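TRNA (cytosine(38)-C(5))-methyltransferase (Schizosaccharomyces pombe, PDB 6FDF) methylates carbon 5 of cytosine 38 in the anticodon loop of tRNA(Asp), and less of tRNA(Glu), using S-adenosyl-L-methionine as methyl donor. Local coordinates at residues A[84-89]-A[125-130]. Residues are numbered along the deposited sequence; the frame is centred on the assembly and turned at random.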
loop_
_atom_site.group_PDB
_atom_site.type_symbol
_atom_site.label_atom_id
_atom_site.label_comp_id
_atom_site.label_asym_id
_atom_site.label_seq_id
_atom_site.Cartn_x
_atom_site.Cartn_y
_atom_site.Cartn_z
ATOM N N SER A 84 3.233 6.699 8.939
ATOM C CA SER A 84 2.960 8.016 8.375
ATOM C C SER A 84 4.149 8.889 8.746
ATOM O O SER A 84 4.283 9.318 9.895
ATOM C CB SER A 84 1.646 8.581 8.910
ATOM O OG SER A 84 1.482 9.938 8.533
ATOM N N CYS A 85 5.026 9.143 7.775
ATOM C CA CYS A 85 6.253 9.865 8.054
ATOM C C CYS A 85 6.362 11.212 7.350
ATOM O O CYS A 85 7.309 11.955 7.631
ATOM C CB CYS A 85 7.462 8.982 7.709
ATOM S SG CYS A 85 7.623 7.614 8.903
ATOM N N GLN A 86 5.427 11.555 6.455
ATOM C CA GLN A 86 5.485 12.865 5.817
ATOM C C GLN A 86 4.865 13.923 6.731
ATOM O O GLN A 86 3.889 13.642 7.432
ATOM C CB GLN A 86 4.750 12.845 4.476
ATOM C CG GLN A 86 5.140 11.703 3.561
ATOM C CD GLN A 86 4.898 12.022 2.099
ATOM O OE1 GLN A 86 4.038 11.421 1.453
ATOM N NE2 GLN A 86 5.657 12.974 1.568
ATOM N N PRO A 87 5.409 15.152 6.750
ATOM C CA PRO A 87 6.545 15.600 5.940
ATOM C C PRO A 87 7.869 15.098 6.497
ATOM O O PRO A 87 8.044 15.034 7.717
ATOM C CB PRO A 87 6.459 17.123 6.036
ATOM C CG PRO A 87 5.875 17.361 7.380
ATOM C CD PRO A 87 4.906 16.226 7.623
ATOM N N PHE A 88 8.788 14.735 5.603
ATOM C CA PHE A 88 10.086 14.233 6.040
ATOM C C PHE A 88 10.869 15.298 6.799
ATOM O O PHE A 88 11.588 14.983 7.755
ATOM C CB PHE A 88 10.864 13.715 4.830
ATOM C CG PHE A 88 10.213 12.530 4.173
ATOM C CD1 PHE A 88 9.657 11.522 4.942
ATOM C CD2 PHE A 88 10.126 12.439 2.794
ATOM C CE1 PHE A 88 9.047 10.432 4.349
ATOM C CE2 PHE A 88 9.513 11.354 2.195
ATOM C CZ PHE A 88 8.972 10.349 2.976
ATOM N N THR A 89 10.741 16.561 6.396
ATOM C CA THR A 89 11.320 17.688 7.123
ATOM C C THR A 89 10.188 18.592 7.596
ATOM O O THR A 89 9.586 19.311 6.791
ATOM C CB THR A 89 12.306 18.463 6.248
ATOM O OG1 THR A 89 13.404 17.612 5.897
ATOM C CG2 THR A 89 12.836 19.683 6.992
ATOM N N GLU A 125 7.054 -0.406 5.241
ATOM C CA GLU A 125 6.733 0.085 3.906
ATOM C C GLU A 125 6.515 1.592 3.970
ATOM O O GLU A 125 5.944 2.102 4.936
ATOM C CB GLU A 125 5.483 -0.617 3.350
ATOM C CG GLU A 125 5.208 -0.326 1.883
ATOM C CD GLU A 125 4.138 0.729 1.671
ATOM O OE1 GLU A 125 3.704 1.359 2.656
ATOM O OE2 GLU A 125 3.718 0.910 0.510
ATOM N N ASN A 126 6.980 2.314 2.956
ATOM C CA ASN A 126 6.781 3.758 2.950
ATOM C C ASN A 126 6.881 4.272 1.518
ATOM O O ASN A 126 7.161 3.518 0.585
ATOM C CB ASN A 126 7.790 4.456 3.861
ATOM C CG ASN A 126 7.172 5.611 4.613
ATOM O OD1 ASN A 126 7.244 6.759 4.178
ATOM N ND2 ASN A 126 6.525 5.308 5.733
ATOM N N VAL A 127 6.642 5.572 1.354
ATOM C CA VAL A 127 6.725 6.194 0.035
ATOM C C VAL A 127 8.181 6.371 -0.372
ATOM O O VAL A 127 9.088 6.462 0.466
ATOM C CB VAL A 127 5.979 7.542 0.007
ATOM C CG1 VAL A 127 4.518 7.352 0.400
ATOM C CG2 VAL A 127 6.663 8.545 0.916
ATOM N N GLN A 128 8.408 6.402 -1.684
ATOM C CA GLN A 128 9.729 6.715 -2.205
ATOM C C GLN A 128 10.194 8.063 -1.668
ATOM O O GLN A 128 9.430 9.031 -1.617
ATOM C CB GLN A 128 9.698 6.728 -3.733
ATOM C CG GLN A 128 11.050 6.941 -4.383
ATOM C CD GLN A 128 11.000 6.750 -5.884
ATOM O OE1 GLN A 128 9.940 6.868 -6.499
ATOM N NE2 GLN A 128 12.147 6.457 -6.484
ATOM N N GLY A 129 11.457 8.129 -1.282
ATOM C CA GLY A 129 11.997 9.299 -0.635
ATOM C C GLY A 129 12.084 9.178 0.870
ATOM O O GLY A 129 12.792 9.967 1.502
ATOM N N PHE A 130 11.383 8.207 1.458
ATOM C CA PHE A 130 11.620 7.886 2.860
ATOM C C PHE A 130 13.091 7.578 3.094
ATOM O O PHE A 130 13.645 7.924 4.143
ATOM C CB PHE A 130 10.753 6.700 3.292
ATOM C CG PHE A 130 10.969 6.285 4.729
ATOM C CD1 PHE A 130 10.417 7.015 5.768
ATOM C CD2 PHE A 130 11.739 5.170 5.035
ATOM C CE1 PHE A 130 10.624 6.639 7.089
ATOM C CE2 PHE A 130 11.946 4.789 6.355
ATOM C CZ PHE A 130 11.383 5.528 7.380
HETATM O O HOH W 1 5.322 8.355 5.225
#
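Cys-85 and Phe-130 touch where their first torsions place SG and CG. SG of Cys-85 stands beside its own backbone N, anti to the carbonyl carbon (chi1 -71°). CG of Phe-130 is anti to its backbone N (chi1 179°). SG lies 3.6 Å from CE1 of Phe-130, oblique to the ring, in a sulfur-aromatic contact. The Phe-88 side chain crosses that of Phe-130 at about a right angle, and its CE1 comes to the edge of the Phe-130 ring, 3.9 Å from CD1. CZ of Phe-88 touches CG2 of Val-127 at 3.6 Å; this methyl lies at the edge of the Phe-88 ring. CE2 of Phe-88 packs on the carbonyl carbon of Gly-129, 3.6 Å away. Val-127 to Phe-130 form a type II turn, closed by a hydrogen bond from Phe-130 N to Val-127 O. The backbone angles of Gly-129 (phi 99°) call for glycine: a CB would press on the carbonyl O of Gln-128 and point toward Phe-88. Nearer solvent, Gln-86 OE1 and Val-127 CG2 approach tip to tip.

No direct hydrogen bond joins the segments. A water bridges them: it accepts from Cys-85 N at 2.7 Å and donates to Asn-126 OD1, also at 2.7 Å. OD1 takes a second, weak bond from Val-127 N. ND2 bonds weakly to Glu-125 O and to Pro-83 O.

The contact joins the Pro-Ser-Cys-Gln loop (motif IV) to Glu-Asn-Val (motif VI) and its following turn. Cys-85 is the predicted nucleophile, as in the family. The water links its backbone to Asn-126, consistent with a fixed backbone there.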